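Long-range contact in enterobactin synthetase component F-related protein (Vibrio cholerae serotype O1, PDB 4OXI), which probably activates glycine with ATP as a glycyl-adenylate, as an adenylation domain of a lipopolysaccharide modification pathway that gives resistance to antimicrobial peptides: residues Ala66-Tyr78 / Tyr275-Pro287. Residues are numbered along the deposited sequence; the frame is centred on the assembly and turned at random.
Sequences APALWVKQKTYTY and YSLISGACLYVVP
W70 lays its CB over one face of the Y284 ring, a CH-pi contact with W70 CB 3.8 Å from the ring centroid, while the five-membered ring of its indole lies nearly parallel to the phenol ring, planes 22° apart, but slid so far aside that the two barely overlap. The residues pair across parallel strands 67-71 and 282-285, the central neighbours of a four-stranded mixed sheet in the AMP-binding fold. A chi1 of 180° swings the W70 indole away from its own backbone N, and CZ3 reaches V285 O near the ring plane; H301 meets both aromatics. Strand 74-77 follows a type I' turn, with a classic bulge at A68 and L69 facing Y76. Between the parallel strands, L283 N donates to A68 O, W70 N to L283 O at 2.7 Å, and V285 N to W70 O. On the opposite sheet face L69 CD1 comes 3.8 Å from V285 CG2, apolar branches that suit burial under two helices, M81 of helix 78-95 touching L69 and Y111 of helix 108-119 touching V285. Helix 268-279 closes in a Schellman motif at G280, whose positive phi suits glycine. Y78 spans this corner: small A68 fits its CB over the ring centre, and L277 CD1 meets the edge. The hydroxyl donates to an in-plane lone pair of A281 O, Y78 OH to A281 O a short 2.5 Å, and a water donates to both A281 O and A68 O.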
ATOM      1  N   ALA A  66     -11.431 -24.925   3.436  1.00 25.41           N
ATOM      2  CA  ALA A  66     -11.717 -23.813   4.344  1.00 24.12           C
ATOM      3  C   ALA A  66     -11.981 -22.503   3.587  1.00 26.14           C
ATOM      4  O   ALA A  66     -11.517 -22.334   2.452  1.00 26.86           O
ATOM      5  CB  ALA A  66     -10.553 -23.633   5.314  1.00 24.43           C
ATOM      6  N   PRO A  67     -12.717 -21.566   4.211  1.00 25.86           N
ATOM      7  CA  PRO A  67     -12.963 -20.278   3.540  1.00 22.13           C
ATOM      8  C   PRO A  67     -11.671 -19.463   3.373  1.00 23.43           C
ATOM      9  O   PRO A  67     -10.951 -19.300   4.352  1.00 25.07           O
ATOM     10  CB  PRO A  67     -13.926 -19.555   4.499  1.00 21.59           C
ATOM     11  CG  PRO A  67     -13.770 -20.252   5.841  1.00 25.61           C
ATOM     12  CD  PRO A  67     -13.428 -21.680   5.504  1.00 26.43           C
ATOM     13  N   ALA A  68     -11.389 -18.962   2.166  1.00 22.24           N
ATOM     14  CA  ALA A  68     -10.180 -18.159   1.913  1.00 22.56           C
ATOM     15  C   ALA A  68     -10.477 -16.664   1.783  1.00 22.72           C
ATOM     16  O   ALA A  68      -9.640 -15.823   2.123  1.00 23.07           O
ATOM     17  CB  ALA A  68      -9.468 -18.641   0.655  1.00 20.35           C
ATOM     18  N   LEU A  69     -11.665 -16.345   1.280  1.00 21.24           N
ATOM     19  CA  LEU A  69     -12.010 -14.977   0.934  1.00 22.90           C
ATOM     20  C   LEU A  69     -13.487 -14.702   1.192  1.00 19.18           C
ATOM     21  O   LEU A  69     -14.363 -15.475   0.766  1.00 21.06           O
ATOM     22  CB  LEU A  69     -11.717 -14.738  -0.557  1.00 17.87           C
ATOM     23  CG  LEU A  69     -11.963 -13.321  -1.096  1.00 18.72           C
ATOM     24  CD1 LEU A  69     -10.958 -12.331  -0.522  1.00 17.47           C
ATOM     25  CD2 LEU A  69     -11.908 -13.287  -2.628  1.00 17.38           C
ATOM     26  N   TRP A  70     -13.774 -13.602   1.881  1.00 19.91           N
ATOM     27  CA  TRP A  70     -15.148 -13.096   1.927  1.00 20.85           C
ATOM     28  C   TRP A  70     -15.173 -11.736   1.230  1.00 19.35           C
ATOM     29  O   TRP A  70     -14.355 -10.868   1.545  1.00 19.56           O
ATOM     30  CB  TRP A  70     -15.630 -12.946   3.367  1.00 18.61           C
ATOM     31  CG  TRP A  70     -17.050 -12.413   3.488  1.00 20.88           C
ATOM     32  CD1 TRP A  70     -18.200 -13.154   3.617  1.00 19.64           C
ATOM     33  CD2 TRP A  70     -17.460 -11.035   3.487  1.00 20.26           C
ATOM     34  NE1 TRP A  70     -19.294 -12.319   3.699  1.00 22.16           N
ATOM     35  CE2 TRP A  70     -18.872 -11.016   3.619  1.00 20.43           C
ATOM     36  CE3 TRP A  70     -16.775  -9.815   3.394  1.00 19.36           C
ATOM     37  CZ2 TRP A  70     -19.610  -9.823   3.651  1.00 20.41           C
ATOM     38  CZ3 TRP A  70     -17.501  -8.632   3.426  1.00 17.91           C
ATOM     39  CH2 TRP A  70     -18.910  -8.641   3.553  1.00 17.78           C
ATOM     40  N   VAL A  71     -16.094 -11.560   0.282  1.00 21.97           N
ATOM     41  CA  VAL A  71     -16.238 -10.284  -0.428  1.00 22.76           C
ATOM     42  C   VAL A  71     -17.674 -10.097  -0.947  1.00 20.15           C
ATOM     43  O   VAL A  71     -18.227 -10.974  -1.630  1.00 19.43           O
ATOM     44  CB  VAL A  71     -15.194 -10.143  -1.586  1.00 20.65           C
ATOM     45  CG1 VAL A  71     -15.361 -11.254  -2.635  1.00 20.57           C
ATOM     46  CG2 VAL A  71     -15.293  -8.762  -2.259  1.00 19.08           C
ATOM     47  N   LYS A  72     -18.277  -8.959  -0.619  1.00 20.85           N
ATOM     48  CA  LYS A  72     -19.657  -8.671  -1.059  1.00 27.34           C
ATOM     49  C   LYS A  72     -20.608  -9.829  -0.800  1.00 22.57           C
ATOM     50  O   LYS A  72     -21.193 -10.375  -1.738  1.00 21.26           O
ATOM     51  CB  LYS A  72     -19.697  -8.330  -2.558  1.00 22.91           C
ATOM     52  CG  LYS A  72     -18.930  -7.049  -2.932  1.00 28.77           C
ATOM     53  CD  LYS A  72     -18.968  -6.844  -4.447  1.00 31.30           C
ATOM     54  CE  LYS A  72     -18.143  -5.656  -4.847  1.00 37.02           C
ATOM     55  NZ  LYS A  72     -18.126  -5.527  -6.327  1.00 42.11           N
ATOM     56  N   GLN A  73     -20.706 -10.238   0.460  1.00 25.60           N
ATOM     57  CA  GLN A  73     -21.680 -11.232   0.891  1.00 21.51           C
ATOM     58  C   GLN A  73     -21.451 -12.646   0.311  1.00 29.01           C
ATOM     59  O   GLN A  73     -22.314 -13.522   0.450  1.00 32.75           O
ATOM     60  CB  GLN A  73     -23.102 -10.736   0.592  1.00 20.53           C
ATOM     61  CG  GLN A  73     -24.147 -11.336   1.494  1.00 26.89           C
ATOM     62  CD  GLN A  73     -25.432 -10.544   1.483  1.00 27.50           C
ATOM     63  OE1 GLN A  73     -25.902 -10.097   2.532  1.00 23.30           O
ATOM     64  NE2 GLN A  73     -26.017 -10.370   0.297  1.00 23.16           N
ATOM     65  N   LYS A  74     -20.298 -12.882  -0.321  1.00 24.59           N
ATOM     66  CA  LYS A  74     -19.977 -14.237  -0.782  1.00 22.62           C
ATOM     67  C   LYS A  74     -18.670 -14.767  -0.219  1.00 23.97           C
ATOM     68  O   LYS A  74     -17.704 -14.028  -0.042  1.00 21.49           O
ATOM     69  CB  LYS A  74     -19.931 -14.312  -2.308  1.00 24.98           C
ATOM     70  CG  LYS A  74     -21.264 -14.093  -2.983  1.00 33.21           C
ATOM     71  CD  LYS A  74     -21.196 -14.524  -4.438  1.00 39.11           C
ATOM     72  CE  LYS A  74     -22.569 -14.461  -5.083  1.00 48.30           C
ATOM     73  NZ  LYS A  74     -23.207 -13.132  -4.871  1.00 51.20           N
ATOM     74  N   THR A  75     -18.635 -16.065   0.045  1.00 25.18           N
ATOM     75  CA  THR A  75     -17.438 -16.689   0.588  1.00 23.60           C
ATOM     76  C   THR A  75     -16.869 -17.687  -0.415  1.00 23.47           C
ATOM     77  O   THR A  75     -17.624 -18.389  -1.082  1.00 23.70           O
ATOM     78  CB  THR A  75     -17.777 -17.390   1.900  1.00 26.72           C
ATOM     79  OG1 THR A  75     -18.454 -16.452   2.748  1.00 28.20           O
ATOM     80  CG2 THR A  75     -16.524 -17.886   2.592  1.00 23.94           C
ATOM     81  N   TYR A  76     -15.541 -17.731  -0.537  1.00 22.33           N
ATOM     82  CA  TYR A  76     -14.880 -18.631  -1.482  1.00 23.61           C
ATOM     83  C   TYR A  76     -13.833 -19.429  -0.734  1.00 23.23           C
ATOM     84  O   TYR A  76     -13.025 -18.858   0.018  1.00 18.95           O
ATOM     85  CB  TYR A  76     -14.220 -17.843  -2.635  1.00 22.37           C
ATOM     86  CG  TYR A  76     -15.181 -16.932  -3.376  1.00 21.58           C
ATOM     87  CD1 TYR A  76     -15.834 -17.361  -4.528  1.00 24.49           C
ATOM     88  CD2 TYR A  76     -15.457 -15.663  -2.907  1.00 20.81           C
ATOM     89  CE1 TYR A  76     -16.731 -16.539  -5.197  1.00 23.24           C
ATOM     90  CE2 TYR A  76     -16.349 -14.833  -3.570  1.00 25.35           C
ATOM     91  CZ  TYR A  76     -16.977 -15.272  -4.713  1.00 24.49           C
ATOM     92  OH  TYR A  76     -17.861 -14.442  -5.371  1.00 26.61           O
ATOM     93  N   THR A  77     -13.849 -20.749  -0.921  1.00 22.86           N
ATOM     94  CA  THR A  77     -12.860 -21.610  -0.263  1.00 23.38           C
ATOM     95  C   THR A  77     -11.482 -21.513  -0.930  1.00 21.04           C
ATOM     96  O   THR A  77     -11.355 -20.971  -2.035  1.00 22.16           O
ATOM     97  CB  THR A  77     -13.283 -23.074  -0.324  1.00 24.45           C
ATOM     98  OG1 THR A  77     -13.354 -23.457  -1.691  1.00 21.63           O
ATOM     99  CG2 THR A  77     -14.663 -23.291   0.335  1.00 20.63           C
ATOM    100  N   TYR A  78     -10.458 -22.048  -0.270  1.00 22.00           N
ATOM    101  CA  TYR A  78      -9.124 -22.106  -0.859  1.00 22.74           C
ATOM    102  C   TYR A  78      -9.152 -22.839  -2.195  1.00 26.30           C
ATOM    103  O   TYR A  78      -8.465 -22.450  -3.139  1.00 22.86           O
ATOM    104  CB  TYR A  78      -8.105 -22.721   0.121  1.00 21.22           C
ATOM    105  CG  TYR A  78      -7.553 -21.655   1.027  1.00 24.35           C
ATOM    106  CD1 TYR A  78      -8.167 -21.347   2.239  1.00 23.06           C
ATOM    107  CD2 TYR A  78      -6.454 -20.905   0.638  1.00 20.50           C
ATOM    108  CE1 TYR A  78      -7.677 -20.324   3.048  1.00 21.81           C
ATOM    109  CE2 TYR A  78      -5.965 -19.896   1.429  1.00 20.37           C
ATOM    110  CZ  TYR A  78      -6.578 -19.600   2.618  1.00 24.64           C
ATOM    111  OH  TYR A  78      -6.062 -18.579   3.371  1.00 22.86           O
ATOM    112  N   TYR A 275      -0.434 -12.336   4.145  1.00 20.73           N
ATOM    113  CA  TYR A 275      -0.490 -12.742   5.546  1.00 21.74           C
ATOM    114  C   TYR A 275      -1.623 -13.749   5.713  1.00 25.57           C
ATOM    115  O   TYR A 275      -1.470 -14.783   6.356  1.00 24.40           O
ATOM    116  CB  TYR A 275      -0.828 -11.528   6.387  1.00 24.36           C
ATOM    117  CG  TYR A 275      -0.541 -11.604   7.869  1.00 24.26           C
ATOM    118  CD1 TYR A 275       0.339 -12.546   8.408  1.00 29.67           C
ATOM    119  CD2 TYR A 275      -1.133 -10.696   8.728  1.00 24.10           C
ATOM    120  CE1 TYR A 275       0.611 -12.566   9.785  1.00 25.09           C
ATOM    121  CE2 TYR A 275      -0.872 -10.705  10.073  1.00 27.94           C
ATOM    122  CZ  TYR A 275      -0.007 -11.638  10.604  1.00 24.18           C
ATOM    123  OH  TYR A 275       0.203 -11.599  11.963  1.00 27.37           O
ATOM    124  N   SER A 276      -2.781 -13.439   5.142  1.00 24.03           N
ATOM    125  CA  SER A 276      -3.901 -14.360   5.249  1.00 25.01           C
ATOM    126  C   SER A 276      -3.587 -15.662   4.509  1.00 25.17           C
ATOM    127  O   SER A 276      -3.866 -16.755   4.994  1.00 24.93           O
ATOM    128  CB  SER A 276      -5.177 -13.729   4.691  1.00 21.09           C
ATOM    129  OG  SER A 276      -6.245 -14.671   4.713  1.00 25.91           O
ATOM    130  N   LEU A 277      -3.001 -15.536   3.331  1.00 24.18           N
ATOM    131  CA  LEU A 277      -2.777 -16.685   2.464  1.00 24.95           C
ATOM    132  C   LEU A 277      -1.800 -17.686   3.090  1.00 27.30           C
ATOM    133  O   LEU A 277      -2.044 -18.885   3.085  1.00 27.50           O
ATOM    134  CB  LEU A 277      -2.237 -16.193   1.120  1.00 22.03           C
ATOM    135  CG  LEU A 277      -2.028 -17.117  -0.081  1.00 30.62           C
ATOM    136  CD1 LEU A 277      -3.185 -18.075  -0.334  1.00 23.89           C
ATOM    137  CD2 LEU A 277      -1.818 -16.229  -1.295  1.00 28.53           C
ATOM    138  N   ILE A 278      -0.693 -17.190   3.630  1.00 26.57           N
ATOM    139  CA  ILE A 278       0.320 -18.074   4.186  1.00 29.92           C
ATOM    140  C   ILE A 278      -0.208 -18.785   5.428  1.00 31.34           C
ATOM    141  O   ILE A 278       0.298 -19.839   5.811  1.00 33.30           O
ATOM    142  CB  ILE A 278       1.624 -17.317   4.504  1.00 26.89           C
ATOM    143  CG1 ILE A 278       2.768 -18.300   4.779  1.00 27.72           C
ATOM    144  CG2 ILE A 278       1.428 -16.389   5.677  1.00 25.50           C
ATOM    145  CD1 ILE A 278       4.116 -17.621   4.921  1.00 28.68           C
ATOM    146  N   SER A 279      -1.251 -18.215   6.030  1.00 30.58           N
ATOM    147  CA  SER A 279      -1.811 -18.743   7.262  1.00 28.33           C
ATOM    148  C   SER A 279      -2.994 -19.662   7.028  1.00 26.30           C
ATOM    149  O   SER A 279      -3.459 -20.301   7.964  1.00 26.40           O
ATOM    150  CB  SER A 279      -2.282 -17.599   8.156  1.00 27.39           C
ATOM    151  OG  SER A 279      -1.260 -16.642   8.341  1.00 28.90           O
ATOM    152  N   GLY A 280      -3.504 -19.703   5.797  1.00 24.63           N
ATOM    153  CA  GLY A 280      -4.725 -20.450   5.513  1.00 23.69           C
ATOM    154  C   GLY A 280      -5.960 -19.801   6.130  1.00 27.86           C
ATOM    155  O   GLY A 280      -7.011 -20.432   6.260  1.00 28.44           O
ATOM    156  N   ALA A 281      -5.836 -18.524   6.491  1.00 23.05           N
ATOM    157  CA  ALA A 281      -6.918 -17.788   7.140  1.00 23.93           C
ATOM    158  C   ALA A 281      -7.938 -17.281   6.131  1.00 26.17           C
ATOM    159  O   ALA A 281      -7.779 -17.510   4.923  1.00 24.02           O
ATOM    160  CB  ALA A 281      -6.355 -16.633   7.948  1.00 22.36           C
ATOM    161  N   CYS A 282      -8.983 -16.594   6.614  1.00 22.02           N
ATOM    162  CA  CYS A 282      -9.970 -16.010   5.709  1.00 21.30           C
ATOM    163  C   CYS A 282      -9.817 -14.502   5.647  1.00 23.64           C
ATOM    164  O   CYS A 282      -9.785 -13.819   6.689  1.00 21.16           O
ATOM    165  CB  CYS A 282     -11.413 -16.365   6.091  1.00 20.94           C
ATOM    166  SG  CYS A 282     -12.631 -15.907   4.762  1.00 23.43           S
ATOM    167  N   LEU A 283      -9.707 -13.992   4.421  1.00 21.11           N
ATOM    168  CA  LEU A 283      -9.545 -12.559   4.183  1.00 23.18           C
ATOM    169  C   LEU A 283     -10.933 -11.939   4.006  1.00 19.76           C
ATOM    170  O   LEU A 283     -11.732 -12.425   3.207  1.00 21.10           O
ATOM    171  CB  LEU A 283      -8.685 -12.327   2.929  1.00 15.31           C
ATOM    172  CG  LEU A 283      -8.239 -10.911   2.567  1.00 18.20           C
ATOM    173  CD1 LEU A 283      -7.286 -10.347   3.613  1.00 15.02           C
ATOM    174  CD2 LEU A 283      -7.573 -10.884   1.191  1.00 16.64           C
ATOM    175  N   TYR A 284     -11.224 -10.882   4.761  1.00 17.70           N
ATOM    176  CA  TYR A 284     -12.506 -10.198   4.634  1.00 19.06           C
ATOM    177  C   TYR A 284     -12.321  -8.835   3.969  1.00 19.79           C
ATOM    178  O   TYR A 284     -11.724  -7.922   4.546  1.00 17.75           O
ATOM    179  CB  TYR A 284     -13.194 -10.048   6.003  1.00 16.29           C
ATOM    180  CG  TYR A 284     -13.833 -11.341   6.496  1.00 20.69           C
ATOM    181  CD1 TYR A 284     -15.215 -11.504   6.481  1.00 19.65           C
ATOM    182  CD2 TYR A 284     -13.047 -12.407   6.954  1.00 21.67           C
ATOM    183  CE1 TYR A 284     -15.803 -12.679   6.917  1.00 24.18           C
ATOM    184  CE2 TYR A 284     -13.633 -13.599   7.397  1.00 23.60           C
ATOM    185  CZ  TYR A 284     -15.011 -13.719   7.378  1.00 26.89           C
ATOM    186  OH  TYR A 284     -15.607 -14.883   7.810  1.00 37.28           O
ATOM    187  N   VAL A 285     -12.837  -8.701   2.752  1.00 18.77           N
ATOM    188  CA  VAL A 285     -12.709  -7.441   2.020  1.00 18.99           C
ATOM    189  C   VAL A 285     -13.676  -6.381   2.547  1.00 18.25           C
ATOM    190  O   VAL A 285     -14.890  -6.586   2.540  1.00 18.55           O
ATOM    191  CB  VAL A 285     -12.962  -7.671   0.523  1.00 20.73           C
ATOM    192  CG1 VAL A 285     -12.925  -6.343  -0.246  1.00 18.00           C
ATOM    193  CG2 VAL A 285     -11.915  -8.645  -0.016  1.00 19.53           C
ATOM    194  N   VAL A 286     -13.147  -5.246   2.996  1.00 19.12           N
ATOM    195  CA  VAL A 286     -13.998  -4.169   3.506  1.00 18.29           C
ATOM    196  C   VAL A 286     -14.655  -3.442   2.344  1.00 20.17           C
ATOM    197  O   VAL A 286     -13.967  -2.829   1.530  1.00 23.48           O
ATOM    198  CB  VAL A 286     -13.199  -3.159   4.335  1.00 21.01           C
ATOM    199  CG1 VAL A 286     -14.096  -1.991   4.767  1.00 22.25           C
ATOM    200  CG2 VAL A 286     -12.584  -3.851   5.557  1.00 17.80           C
ATOM    201  N   PRO A 287     -15.994  -3.520   2.253  1.00 20.98           N
ATOM    202  CA  PRO A 287     -16.738  -2.839   1.182  1.00 26.90           C
ATOM    203  C   PRO A 287     -16.455  -1.343   1.239  1.00 26.73           C
ATOM    204  O   PRO A 287     -16.253  -0.817   2.335  1.00 23.76           O
ATOM    205  CB  PRO A 287     -18.206  -3.096   1.546  1.00 22.54           C
ATOM    206  CG  PRO A 287     -18.184  -4.264   2.483  1.00 26.26           C
ATOM    207  CD  PRO A 287     -16.885  -4.162   3.227  1.00 18.19           C
TER
HETATM  208  O   HOH W   1      -9.913 -19.996   6.746  1.00 27.28           O
HETATM  209  O   HOH W   2      -6.888 -15.858   2.359  1.00 22.86           O
HETATM  210  O   HOH W   3     -16.860  -6.786   0.395  1.00 19.56           O